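Local structure of alpha-galactosidase (3A5V) at residues L142-D145 / R146-M150; N175-S178 / T179-S183; D189-N193 / F194-D198; C201-T205 / Y206-L210; V217-I220 / I221-V225. The protein probably hydrolyses terminal alpha-linked galactose from sugars and glycans, as a tetrameric family 27 alpha-galactosidase with a beta/alpha barrel. All coordinates share one frame; numbering follows the deposited sequence. Where two conformers were deposited one is given.

Contact 1: L142-D145 / R146-M150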
loop_
_atom_site.group_PDB
_atom_site.type_symbol
_atom_site.label_atom_id
_atom_site.label_comp_id
_atom_site.label_asym_id
_atom_site.label_seq_id
_atom_site.Cartn_x
_atom_site.Cartn_y
_atom_site.Cartn_z
ATOM N N LEU A 142 1.470 7.915 13.733
ATOM C CA LEU A 142 2.883 7.859 14.174
ATOM C C LEU A 142 3.669 9.124 13.809
ATOM O O LEU A 142 4.407 9.692 14.651
ATOM C CB LEU A 142 3.600 6.605 13.626
ATOM C CG LEU A 142 3.249 5.251 14.267
ATOM C CD1 LEU A 142 3.691 4.059 13.360
ATOM C CD2 LEU A 142 3.896 5.147 15.636
ATOM N N SER A 143 3.549 9.552 12.554
ATOM C CA SER A 143 4.275 10.740 12.112
ATOM C C SER A 143 3.703 11.998 12.785
ATOM O O SER A 143 4.465 12.869 13.234
ATOM C CB SER A 143 4.277 10.851 10.579
ATOM O OG SER A 143 5.117 9.840 9.999
ATOM N N TYR A 144 2.371 12.076 12.880
ATOM C CA TYR A 144 1.721 13.193 13.582
ATOM C C TYR A 144 2.246 13.401 15.014
ATOM O O TYR A 144 2.601 14.514 15.386
ATOM C CB TYR A 144 0.198 13.009 13.616
ATOM C CG TYR A 144 -0.526 14.096 14.379
ATOM C CD1 TYR A 144 -0.755 13.973 15.758
ATOM C CD2 TYR A 144 -0.997 15.241 13.725
ATOM C CE1 TYR A 144 -1.431 14.973 16.478
ATOM C CE2 TYR A 144 -1.664 16.251 14.434
ATOM C CZ TYR A 144 -1.884 16.093 15.810
ATOM O OH TYR A 144 -2.550 17.064 16.512
ATOM N N ASP A 145 2.276 12.337 15.817
ATOM C CA ASP A 145 2.678 12.468 17.217
ATOM C C ASP A 145 4.117 12.981 17.363
ATOM O O ASP A 145 4.387 13.835 18.212
ATOM C CB ASP A 145 2.476 11.146 17.976
ATOM C CG ASP A 145 1.006 10.861 18.274
ATOM O OD1 ASP A 145 0.179 11.805 18.278
ATOM O OD2 ASP A 145 0.678 9.683 18.513
ATOM N N ARG A 146 5.011 12.493 16.504
ATOM C CA ARG A 146 6.418 12.908 16.510
ATOM C C ARG A 146 6.584 14.393 16.141
ATOM O O ARG A 146 7.371 15.112 16.786
ATOM C CB ARG A 146 7.235 11.999 15.571
ATOM C CG ARG A 146 8.774 12.271 15.522
ATOM C CD ARG A 146 9.544 11.071 14.921
ATOM N NE ARG A 146 8.880 10.594 13.706
ATOM C CZ ARG A 146 9.107 11.066 12.486
ATOM N NH1 ARG A 146 10.048 11.985 12.263
ATOM N NH2 ARG A 146 8.409 10.587 11.467
ATOM N N TYR A 147 5.851 14.845 15.116
ATOM C CA TYR A 147 5.905 16.257 14.694
ATOM C C TYR A 147 5.135 17.195 15.621
ATOM O O TYR A 147 5.515 18.351 15.789
ATOM C CB TYR A 147 5.512 16.440 13.203
ATOM C CG TYR A 147 6.652 15.989 12.321
ATOM C CD1 TYR A 147 7.822 16.744 12.247
ATOM C CD2 TYR A 147 6.609 14.765 11.644
ATOM C CE1 TYR A 147 8.914 16.318 11.483
ATOM C CE2 TYR A 147 7.706 14.330 10.874
ATOM C CZ TYR A 147 8.852 15.111 10.810
ATOM O OH TYR A 147 9.952 14.707 10.078
ATOM N N LYS A 148 4.089 16.672 16.250
ATOM C CA LYS A 148 3.314 17.411 17.256
ATOM C C LYS A 148 4.147 17.712 18.527
ATOM O O LYS A 148 3.991 18.789 19.117
ATOM C CB LYS A 148 2.075 16.580 17.631
ATOM C CG LYS A 148 1.246 17.082 18.819
ATOM C CD LYS A 148 0.069 17.869 18.326
ATOM C CE LYS A 148 -1.033 17.927 19.352
ATOM N NZ LYS A 148 -2.155 18.728 18.822
ATOM N N ALA A 149 5.015 16.774 18.932
ATOM C CA ALA A 149 5.928 16.987 20.069
ATOM C C ALA A 149 6.772 18.258 19.880
ATOM O O ALA A 149 6.933 19.033 20.821
ATOM C CB ALA A 149 6.845 15.762 20.291
ATOM N N MET A 150 7.292 18.479 18.666
ATOM C CA MET A 150 8.074 19.702 18.394
ATOM C C MET A 150 7.176 20.916 18.200
ATOM O O MET A 150 7.503 22.021 18.657
ATOM C CB MET A 150 9.023 19.524 17.200
ATOM C CG MET A 150 9.860 20.767 16.846
ATOM S SD MET A 150 10.854 21.399 18.242
ATOM C CE MET A 150 12.266 20.293 18.169
HETATM O O HOH W 1 7.209 10.866 8.826
#
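With CG anti to the backbone N in both Y144 (chi1 177°) and K148 (chi1 171°), the two side chains leave helix 140-156 one turn apart, side by side and pointing the same way. A bend at chi2 of K148 (98°) then runs the lysine along the phenol: CB lies over one ring face, K148 CD comes within 3.6 Å of Y144 CZ, and K148 NZ donates to Y144 OH at 2.9 Å. K148 was modelled in two conformers, so this bond belongs to one of them and its permanence is doubtful. The same hydroxyl also pairs with Q134 of the third subunit. The helix is the connection between strands 125-129 and 162-165, one beta-alpha-beta unit of the (beta/alpha)8 barrel, and its regular bonds run through here, K148 N to Y144 O at 2.8 Å and Y147 N to S143 O at 3.1 Å. On another side of the helix, a water donates to S143 OG at 2.6 Å and takes a weak bond from R146 NH2 at 2.9 Å, lying in the guanidinium plane at its edge. S143 OG is held as well by D171, while Q136 O takes R146 NE and N130 and A96 take NH1. Y147 turns a ring edge to S143 O, CD2 being 3.3 Å from that oxygen, and the same CD2 stands over one face of the guanidinium.

Contact 2: N175-S178 / T179-S183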
loop_
_atom_site.group_PDB
_atom_site.type_symbol
_atom_site.label_atom_id
_atom_site.label_comp_id
_atom_site.label_asym_id
_atom_site.label_seq_id
_atom_site.Cartn_x
_atom_site.Cartn_y
_atom_site.Cartn_z
ATOM N N ASN A 175 -2.542 16.156 5.033
ATOM C CA ASN A 175 -3.671 15.782 5.898
ATOM C C ASN A 175 -3.357 16.020 7.384
ATOM O O ASN A 175 -4.124 16.683 8.082
ATOM C CB ASN A 175 -4.075 14.301 5.701
ATOM C CG ASN A 175 -4.399 13.956 4.247
ATOM O OD1 ASN A 175 -5.135 14.677 3.553
ATOM N ND2 ASN A 175 -3.854 12.827 3.783
ATOM N N PHE A 176 -2.244 15.462 7.874
ATOM C CA PHE A 176 -2.006 15.416 9.320
ATOM C C PHE A 176 -1.372 16.660 9.935
ATOM O O PHE A 176 -1.546 16.923 11.130
ATOM C CB PHE A 176 -1.282 14.119 9.775
ATOM C CG PHE A 176 0.224 14.084 9.484
ATOM C CD1 PHE A 176 1.126 14.870 10.225
ATOM C CD2 PHE A 176 0.739 13.211 8.508
ATOM C CE1 PHE A 176 2.516 14.814 9.976
ATOM C CE2 PHE A 176 2.145 13.163 8.232
ATOM C CZ PHE A 176 3.026 13.977 8.976
ATOM N N ALA A 177 -0.639 17.416 9.124
ATOM C CA ALA A 177 0.237 18.480 9.655
ATOM C C ALA A 177 -0.365 19.877 9.512
ATOM O O ALA A 177 0.228 20.859 9.942
ATOM C CB ALA A 177 1.605 18.429 8.958
ATOM N N SER A 178 -1.552 19.961 8.921
ATOM C CA SER A 178 -2.060 21.248 8.440
ATOM C C SER A 178 -2.440 22.229 9.547
ATOM O O SER A 178 -2.421 23.437 9.325
ATOM C CB SER A 178 -3.238 21.047 7.481
ATOM O OG SER A 178 -4.194 20.198 8.069
ATOM N N THR A 179 -2.803 21.732 10.725
ATOM C CA THR A 179 -3.145 22.645 11.819
ATOM C C THR A 179 -1.998 22.772 12.828
ATOM O O THR A 179 -2.072 23.582 13.741
ATOM C CB THR A 179 -4.452 22.238 12.568
ATOM O OG1 THR A 179 -4.225 21.041 13.315
ATOM C CG2 THR A 179 -5.617 22.021 11.583
ATOM N N ILE A 180 -0.951 21.967 12.684
ATOM C CA ILE A 180 0.148 21.989 13.668
ATOM C C ILE A 180 1.490 22.539 13.119
ATOM O O ILE A 180 2.460 22.639 13.861
ATOM C CB ILE A 180 0.378 20.572 14.294
ATOM C CG1 ILE A 180 0.814 19.590 13.199
ATOM C CG2 ILE A 180 -0.895 20.090 15.094
ATOM C CD1 ILE A 180 1.620 18.365 13.687
ATOM N N SER A 181 1.546 22.858 11.827
ATOM C CA SER A 181 2.766 23.396 11.196
ATOM C C SER A 181 2.399 24.404 10.101
ATOM O O SER A 181 1.221 24.510 9.707
ATOM C CB SER A 181 3.649 22.268 10.626
ATOM O OG SER A 181 3.014 21.613 9.529
ATOM N N ASN A 182 3.394 25.156 9.633
ATOM C CA ASN A 182 3.167 26.178 8.598
ATOM C C ASN A 182 3.395 25.734 7.151
ATOM O O ASN A 182 2.878 26.355 6.220
ATOM C CB ASN A 182 3.991 27.444 8.909
ATOM C CG ASN A 182 3.531 28.129 10.195
ATOM O OD1 ASN A 182 4.277 28.208 11.167
ATOM N ND2 ASN A 182 2.268 28.586 10.214
ATOM N N SER A 183 4.221 24.712 6.957
ATOM C CA SER A 183 4.478 24.168 5.625
ATOM C C SER A 183 5.062 22.766 5.769
ATOM O O SER A 183 5.600 22.414 6.821
ATOM C CB SER A 183 5.428 25.087 4.815
ATOM O OG SER A 183 6.750 25.080 5.371
HETATM O O HOH W 2 -3.084 18.988 11.763
#
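A177 O accepts I180 N at 3.2 Å, and the backbone angles of S178 and T179 are those of a type I turn, which carries the chain round beyond the end of helix 173-176. S181 N adds a weak bond to the same oxygen. The serine side chain completes the grip: with OG set between the backbone N and the carbonyl carbon (chi1 67°), the hydroxyl folds back and donates to A177 O at 2.9 Å. I180 N and S181 OG come from opposite faces of the carbonyl plane, neither on a lone pair. In reaching that oxygen, S181 OG rests 3.5 Å from A177 CB. With an alanine in place of S181, A177 O would probably lose the hydroxyl donor on one face, leaving I180 N and the weak S181 N bond on the other. CG1 of I180 packs beside the turn, 3.5 Å from A177 O and 4.5 Å from A177 CB, and the isoleucine also meets Y144 and K148 of helix 140-156. One step earlier a water spans the chain, donating to F176 O at 2.7 Å and accepting from T179 N at 2.9 Å. T179 OG1 is bonded to Q134 of the third subunit, placing the turn at a subunit interface. This is a type I turn whose first carbonyl accepts a serine hydroxyl, linking a short helix to strand 183-185 of the barrel.

Contact 3: D189-N193 / F194-D198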
loop_
_atom_site.group_PDB
_atom_site.type_symbol
_atom_site.label_atom_id
_atom_site.label_comp_id
_atom_site.label_asym_id
_atom_site.label_seq_id
_atom_site.Cartn_x
_atom_site.Cartn_y
_atom_site.Cartn_z
ATOM N N ASP A 189 13.959 15.228 -2.096
ATOM C CA ASP A 189 14.636 16.495 -2.407
ATOM C C ASP A 189 14.754 16.707 -3.911
ATOM O O ASP A 189 15.057 15.779 -4.661
ATOM C CB ASP A 189 16.062 16.550 -1.828
ATOM C CG ASP A 189 16.137 16.247 -0.342
ATOM O OD1 ASP A 189 15.104 16.083 0.357
ATOM O OD2 ASP A 189 17.285 16.165 0.137
ATOM N N VAL A 190 14.563 17.954 -4.332
ATOM C CA VAL A 190 14.852 18.355 -5.698
ATOM C C VAL A 190 16.366 18.297 -5.914
ATOM O O VAL A 190 17.136 18.350 -4.961
ATOM C CB VAL A 190 14.268 19.789 -6.001
ATOM C CG1 VAL A 190 15.082 20.916 -5.272
ATOM C CG2 VAL A 190 14.170 20.034 -7.502
ATOM N N TYR A 191 16.784 18.111 -7.161
ATOM C CA TYR A 191 18.157 18.385 -7.548
ATOM C C TYR A 191 18.196 19.265 -8.787
ATOM O O TYR A 191 17.144 19.542 -9.397
ATOM C CB TYR A 191 19.001 17.119 -7.721
ATOM C CG TYR A 191 18.725 16.224 -8.916
ATOM C CD1 TYR A 191 17.426 15.843 -9.282
ATOM C CD2 TYR A 191 19.801 15.684 -9.637
ATOM C CE1 TYR A 191 17.206 14.951 -10.377
ATOM C CE2 TYR A 191 19.607 14.820 -10.693
ATOM C CZ TYR A 191 18.311 14.456 -11.065
ATOM O OH TYR A 191 18.175 13.592 -12.126
ATOM N N ASP A 192 19.402 19.702 -9.156
ATOM C CA ASP A 192 19.563 20.728 -10.191
ATOM C C ASP A 192 19.425 20.094 -11.569
ATOM O O ASP A 192 20.390 20.042 -12.353
ATOM C CB ASP A 192 20.926 21.420 -10.019
ATOM C CG ASP A 192 21.054 22.695 -10.833
ATOM O OD1 ASP A 192 20.043 23.193 -11.380
ATOM O OD2 ASP A 192 22.194 23.193 -10.927
ATOM N N ASN A 193 18.227 19.596 -11.861
ATOM C CA ASN A 193 17.981 18.855 -13.085
ATOM C C ASN A 193 16.504 18.881 -13.476
ATOM O O ASN A 193 15.625 18.628 -12.635
ATOM C CB ASN A 193 18.458 17.411 -12.905
ATOM C CG ASN A 193 18.558 16.664 -14.219
ATOM O OD1 ASN A 193 17.551 16.452 -14.892
ATOM N ND2 ASN A 193 19.782 16.254 -14.588
ATOM N N PHE A 194 16.216 19.163 -14.747
ATOM C CA PHE A 194 14.815 19.420 -15.134
ATOM C C PHE A 194 13.913 18.188 -15.159
ATOM O O PHE A 194 12.762 18.258 -14.708
ATOM C CB PHE A 194 14.700 20.181 -16.473
ATOM C CG PHE A 194 13.268 20.554 -16.833
ATOM C CD1 PHE A 194 12.626 21.617 -16.188
ATOM C CD2 PHE A 194 12.561 19.814 -17.784
ATOM C CE1 PHE A 194 11.297 21.958 -16.494
ATOM C CE2 PHE A 194 11.238 20.141 -18.117
ATOM C CZ PHE A 194 10.602 21.225 -17.471
ATOM N N ASN A 195 14.402 17.064 -15.697
ATOM C CA ASN A 195 13.519 15.907 -15.868
ATOM C C ASN A 195 14.168 14.507 -15.801
ATOM O O ASN A 195 13.501 13.496 -16.041
ATOM C CB ASN A 195 12.684 16.071 -17.149
ATOM C CG ASN A 195 13.538 16.005 -18.413
ATOM O OD1 ASN A 195 14.727 15.665 -18.363
ATOM N ND2 ASN A 195 12.928 16.302 -19.548
ATOM N N ARG A 196 15.455 14.434 -15.461
ATOM C CA ARG A 196 16.122 13.126 -15.397
ATOM C C ARG A 196 15.601 12.285 -14.213
ATOM O O ARG A 196 15.707 12.712 -13.036
ATOM C CB ARG A 196 17.646 13.290 -15.314
ATOM C CG ARG A 196 18.415 11.955 -15.232
ATOM C CD ARG A 196 19.914 12.150 -14.955
ATOM N NE ARG A 196 20.504 10.885 -14.461
ATOM C CZ ARG A 196 20.526 10.514 -13.186
ATOM N NH1 ARG A 196 20.023 11.307 -12.223
ATOM N NH2 ARG A 196 21.055 9.345 -12.864
ATOM N N PRO A 197 15.090 11.068 -14.501
ATOM C CA PRO A 197 14.660 10.210 -13.398
ATOM C C PRO A 197 15.888 9.648 -12.667
ATOM O O PRO A 197 16.981 9.577 -13.243
ATOM C CB PRO A 197 13.907 9.079 -14.105
ATOM C CG PRO A 197 14.602 8.979 -15.465
ATOM C CD PRO A 197 14.941 10.406 -15.820
ATOM N N ASP A 198 15.711 9.226 -11.424
ATOM C CA ASP A 198 16.854 8.731 -10.655
ATOM C C ASP A 198 16.395 7.614 -9.723
ATOM O O ASP A 198 15.287 7.704 -9.167
ATOM C CB ASP A 198 17.453 9.893 -9.837
ATOM C CG ASP A 198 18.788 9.546 -9.236
ATOM O OD1 ASP A 198 18.827 8.970 -8.116
ATOM O OD2 ASP A 198 19.815 9.827 -9.893
HETATM O O HOH W 3 17.107 17.231 -17.266
#
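Y191 OH is satisfied both ways by one residue: it donates to R196 O at 2.8 Å and accepts from R196 NH1 at 2.9 Å. The carbonyl oxygen lies at the edge of the phenol ring, near its plane, but the hydroxyl stands above the carbonyl plane. The arginine crosses the tyrosine at about a right angle, ring and guanidinium planes 77° apart, and Y191 OH lies close to the guanidinium plane. R196 NH1 also reaches D198 OD2 at 2.8 Å on the anti lone pair, forming a salt bridge. NH2 adds a weak bond to D198 OD2, but its firmer partner is I305 O of the second subunit; D198 OD2 is taken in turn by Y347 of that subunit, and OD1 by A200 N. Both segments lie in the long loop between barrel strand 183-185 and helix 217-227, where D192 centres an inverse gamma turn and N193 N bonds to Y191 O at 2.7 Å. A chi1 of -166° puts the N193 amide beside its own carbonyl carbon, where OD1 meets the N-H groups that follow. N193 OD1 accepts R196 N at 3.0 Å, from above the amide plane and at a good N-H angle of 159°, plus a weak bond from N195 N at 3.3 Å that makes a loose Asx turn. N195 N also donates to a water at 3.1 Å. CB of N193, meanwhile, sits 3.4 Å above one face of the Y191 ring, toward its rim.

Contact 4: C201-T205 / Y206-L210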
loop_
_atom_site.group_PDB
_atom_site.type_symbol
_atom_site.label_atom_id
_atom_site.label_comp_id
_atom_site.label_asym_id
_atom_site.label_seq_id
_atom_site.Cartn_x
_atom_site.Cartn_y
_atom_site.Cartn_z
ATOM N N CYS A 201 15.078 8.449 -6.318
ATOM C CA CYS A 201 13.734 9.061 -6.267
ATOM C C CYS A 201 12.738 8.156 -7.029
ATOM O O CYS A 201 12.263 8.518 -8.129
ATOM C CB CYS A 201 13.759 10.483 -6.837
ATOM S SG CYS A 201 12.147 11.354 -6.748
ATOM N N PRO A 202 12.455 6.956 -6.480
ATOM C CA PRO A 202 11.655 5.996 -7.240
ATOM C C PRO A 202 10.186 6.393 -7.418
ATOM O O PRO A 202 9.576 6.018 -8.417
ATOM C CB PRO A 202 11.762 4.711 -6.402
ATOM C CG PRO A 202 11.994 5.200 -4.993
ATOM C CD PRO A 202 12.864 6.420 -5.163
ATOM N N CYS A 203 9.616 7.143 -6.476
ATOM C CA CYS A 203 8.175 7.420 -6.522
ATOM C C CYS A 203 7.850 8.464 -7.582
ATOM O O CYS A 203 8.567 9.449 -7.721
ATOM C CB CYS A 203 7.677 7.924 -5.171
ATOM S SG CYS A 203 7.863 6.733 -3.831
ATOM N N THR A 204 6.766 8.248 -8.317
ATOM C CA THR A 204 6.294 9.268 -9.265
ATOM C C THR A 204 4.984 9.949 -8.797
ATOM O O THR A 204 4.499 10.890 -9.430
ATOM C CB THR A 204 6.099 8.669 -10.668
ATOM O OG1 THR A 204 5.150 7.611 -10.581
ATOM C CG2 THR A 204 7.437 8.121 -11.233
ATOM N N THR A 205 4.417 9.474 -7.695
ATOM C CA THR A 205 3.158 10.044 -7.202
ATOM C C THR A 205 3.263 10.429 -5.734
ATOM O O THR A 205 4.231 10.042 -5.045
ATOM C CB THR A 205 1.941 9.081 -7.380
ATOM O OG1 THR A 205 1.988 8.055 -6.381
ATOM C CG2 THR A 205 1.899 8.462 -8.798
ATOM N N TYR A 206 2.255 11.184 -5.268
ATOM C CA TYR A 206 2.143 11.664 -3.881
ATOM C C TYR A 206 2.232 10.520 -2.876
ATOM O O TYR A 206 2.609 10.736 -1.726
ATOM C CB TYR A 206 0.801 12.429 -3.662
ATOM C CG TYR A 206 -0.379 11.478 -3.775
ATOM C CD1 TYR A 206 -0.957 11.211 -5.011
ATOM C CD2 TYR A 206 -0.856 10.782 -2.650
ATOM C CE1 TYR A 206 -2.004 10.293 -5.142
ATOM C CE2 TYR A 206 -1.893 9.857 -2.769
ATOM C CZ TYR A 206 -2.464 9.632 -4.014
ATOM O OH TYR A 206 -3.479 8.722 -4.142
ATOM N N ASP A 207 1.865 9.305 -3.301
ATOM C CA ASP A 207 1.816 8.156 -2.399
ATOM C C ASP A 207 3.147 7.371 -2.390
ATOM O O ASP A 207 3.437 6.579 -3.292
ATOM C CB ASP A 207 0.641 7.250 -2.782
ATOM C CG ASP A 207 0.339 6.200 -1.721
ATOM O OD1 ASP A 207 0.913 6.253 -0.611
ATOM O OD2 ASP A 207 -0.475 5.312 -2.014
ATOM N N CYS A 208 3.932 7.565 -1.342
ATOM C CA CYS A 208 5.333 7.164 -1.374
ATOM C C CYS A 208 5.867 6.729 -0.014
ATOM O O CYS A 208 5.684 7.428 0.985
ATOM C CB CYS A 208 6.149 8.348 -1.914
ATOM S SG CYS A 208 7.871 7.956 -2.171
ATOM N N VAL A 209 6.540 5.575 0.038
ATOM C CA VAL A 209 7.170 5.149 1.293
ATOM C C VAL A 209 8.705 5.307 1.288
ATOM O O VAL A 209 9.370 4.982 2.276
ATOM C CB VAL A 209 6.821 3.669 1.672
ATOM C CG1 VAL A 209 5.315 3.478 1.790
ATOM C CG2 VAL A 209 7.403 2.730 0.676
ATOM N N LEU A 210 9.258 5.771 0.168
ATOM C CA LEU A 210 10.695 6.058 0.077
ATOM C C LEU A 210 10.876 7.318 -0.757
ATOM O O LEU A 210 11.049 7.263 -1.965
ATOM C CB LEU A 210 11.485 4.860 -0.496
ATOM C CG LEU A 210 13.010 5.012 -0.702
ATOM C CD1 LEU A 210 13.734 5.376 0.586
ATOM C CD2 LEU A 210 13.590 3.721 -1.280
HETATM O O HOH W 4 10.754 8.808 -4.255
HETATM O O HOH W 5 4.626 6.826 -6.100
#
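C203 and C208 point their side chains at each other across a loop whose two arms run roughly antiparallel, and the disulfide SG-SG bond of 2.1 Å closes it into a small covalent ring. The ring belongs to the long excursion between strand 183-185 and helix 217-227 of the barrel. The half-cystines are set differently: SG of C203 is anti to its carbonyl carbon (chi1 -63°), SG of C208 anti to its backbone N (chi1 -174°), and the bridge twists between them with a right-handed chi3 of 79°. Water ties the arms on either side of it. One water accepts from C203 N at 3.0 Å and donates to L210 O at 2.8 Å; another accepts from T205 N and donates to D207 O. At the bend, the T205 hydroxyl reaches forward and takes a weak bond from D207 N at 3.3 Å, as in an ST turn. The Y206 ring packs on A226 and V227 of helix 217-227 and on L210 of the third subunit, while Y206 of the second subunit packs on P202, C203 and L210. Beyond the disulfide, P202 meets L210, CG of P202 lying 4.3 Å from CD2 of L210.

Contact 5: V217-I220 / I221-V225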
loop_
_atom_site.group_PDB
_atom_site.type_symbol
_atom_site.label_atom_id
_atom_site.label_comp_id
_atom_site.label_asym_id
_atom_site.label_seq_id
_atom_site.Cartn_x
_atom_site.Cartn_y
_atom_site.Cartn_z
ATOM N N VAL A 217 12.723 18.380 -11.323
ATOM C CA VAL A 217 11.648 19.385 -11.322
ATOM C C VAL A 217 10.300 18.765 -11.763
ATOM O O VAL A 217 9.287 18.899 -11.054
ATOM C CB VAL A 217 12.051 20.609 -12.208
ATOM C CG1 VAL A 217 10.879 21.590 -12.416
ATOM C CG2 VAL A 217 13.248 21.322 -11.566
ATOM N N MET A 218 10.305 18.059 -12.900
ATOM C CA MET A 218 9.086 17.456 -13.446
ATOM C C MET A 218 8.508 16.358 -12.530
ATOM O O MET A 218 7.284 16.243 -12.362
ATOM C CB MET A 218 9.318 16.919 -14.875
ATOM C CG MET A 218 9.473 18.027 -15.949
ATOM S SD MET A 218 8.062 19.176 -16.008
ATOM C CE MET A 218 6.697 18.051 -16.315
ATOM N N ASN A 219 9.392 15.571 -11.924
ATOM C CA ASN A 219 8.965 14.567 -10.935
ATOM C C ASN A 219 8.177 15.232 -9.799
ATOM O O ASN A 219 7.082 14.784 -9.425
ATOM C CB ASN A 219 10.192 13.784 -10.395
ATOM C CG ASN A 219 9.830 12.812 -9.272
ATOM O OD1 ASN A 219 9.631 13.222 -8.112
ATOM N ND2 ASN A 219 9.759 11.514 -9.602
ATOM N N ILE A 220 8.738 16.308 -9.247
ATOM C CA ILE A 220 8.078 17.011 -8.156
ATOM C C ILE A 220 6.758 17.655 -8.593
ATOM O O ILE A 220 5.775 17.568 -7.862
ATOM C CB ILE A 220 9.033 18.036 -7.476
ATOM C CG1 ILE A 220 10.090 17.267 -6.677
ATOM C CG2 ILE A 220 8.265 19.004 -6.541
ATOM C CD1 ILE A 220 11.303 18.117 -6.343
ATOM N N ILE A 221 6.727 18.267 -9.781
ATOM C CA ILE A 221 5.474 18.868 -10.270
ATOM C C ILE A 221 4.337 17.823 -10.324
ATOM O O ILE A 221 3.208 18.113 -9.929
ATOM C CB ILE A 221 5.634 19.551 -11.660
ATOM C CG1 ILE A 221 6.560 20.777 -11.539
ATOM C CG2 ILE A 221 4.240 19.953 -12.228
ATOM C CD1 ILE A 221 7.011 21.355 -12.852
ATOM N N ASN A 222 4.638 16.616 -10.821
ATOM C CA ASN A 222 3.601 15.591 -10.960
ATOM C C ASN A 222 3.068 15.110 -9.610
ATOM O O ASN A 222 1.916 14.681 -9.498
ATOM C CB ASN A 222 4.087 14.437 -11.865
ATOM C CG ASN A 222 4.279 14.881 -13.325
ATOM O OD1 ASN A 222 3.525 15.715 -13.840
ATOM N ND2 ASN A 222 5.305 14.331 -13.996
ATOM N N LYS A 223 3.887 15.223 -8.571
ATOM C CA LYS A 223 3.431 14.954 -7.186
ATOM C C LYS A 223 2.622 16.102 -6.597
ATOM O O LYS A 223 1.589 15.889 -5.953
ATOM C CB LYS A 223 4.630 14.648 -6.265
ATOM C CG LYS A 223 5.327 13.331 -6.624
ATOM C CD LYS A 223 6.729 13.219 -6.003
ATOM C CE LYS A 223 7.292 11.817 -6.284
ATOM N NZ LYS A 223 8.779 11.722 -6.019
ATOM N N ALA A 224 3.097 17.325 -6.813
ATOM C CA ALA A 224 2.466 18.504 -6.228
ATOM C C ALA A 224 1.017 18.713 -6.671
ATOM O O ALA A 224 0.204 19.216 -5.890
ATOM C CB ALA A 224 3.285 19.755 -6.556
ATOM N N VAL A 225 0.711 18.368 -7.926
ATOM C CA VAL A 225 -0.626 18.683 -8.482
ATOM C C VAL A 225 -1.748 17.919 -7.759
ATOM O O VAL A 225 -2.909 18.377 -7.758
ATOM C CB VAL A 225 -0.723 18.476 -10.029
ATOM C CG1 VAL A 225 0.275 19.405 -10.774
ATOM C CG2 VAL A 225 -0.527 16.991 -10.408
#
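K223 NZ donates to N219 OD1 at 2.7 Å, in the plane of the amide and on a lone pair, with a C=O...N angle of 126°. The lysine chain is extended beyond CG and crosses the asparagine obliquely, so that CE as well comes 3.3 Å from N219 OD1. Both polar groups have a second task: K223 NZ and N219 ND2 each bond to C203 O, so one carbonyl of the preceding loop is held by two donors from successive turns of helix. Were K223 a methionine, N219 OD1 would probably lose its ammonium donor and C203 O one of its two donors, leaving the amide freer to turn. The backbone follows with I221 N to V217 O at 2.9 Å and A224 N to I220 O, also 2.9 Å, while K223 N makes only weak bonds to N219 O and I220 O. These are the opening turns of helix 217-227, which joins barrel strands 183-185 and 236-238 and packs against strand 311-318 of the beta-sandwich domain. N222 faces that strand and gives OD1 to R304. On the apolar side, CD1 of I221 is the meeting point: V217 lies alongside and pointing the same way, its CG1 3.9 Å from that methyl, and M218, bent at chi2 and chi3, brings SD to 4.0 Å from it. Farther out, V217, I220 and I221 press against W261 of helix 251-263, and I221 and V225 against F314.

In the fold
The five contacts follow one another along the barrel domain without nesting. Contact 1, on helix 140-156, and contact 2, after helix 173-176, have centres about 11 Å apart and touch, S143 and Y144 meeting F176 and K148 meeting I180. Contacts 3, 4 and 5 form a second group: 3 and 4 lie in the long loop after strand 183-185, and 5 opens the helix that follows it. Contacts 3 and 5, with centres about 10 Å apart, are probably joined by bonds from M218 N to F194 O and from V217 N to N193 O. Contacts of different groups have centres about 20 Å or more apart. Each of the five meets a neighbouring subunit, consistent with the tetramer.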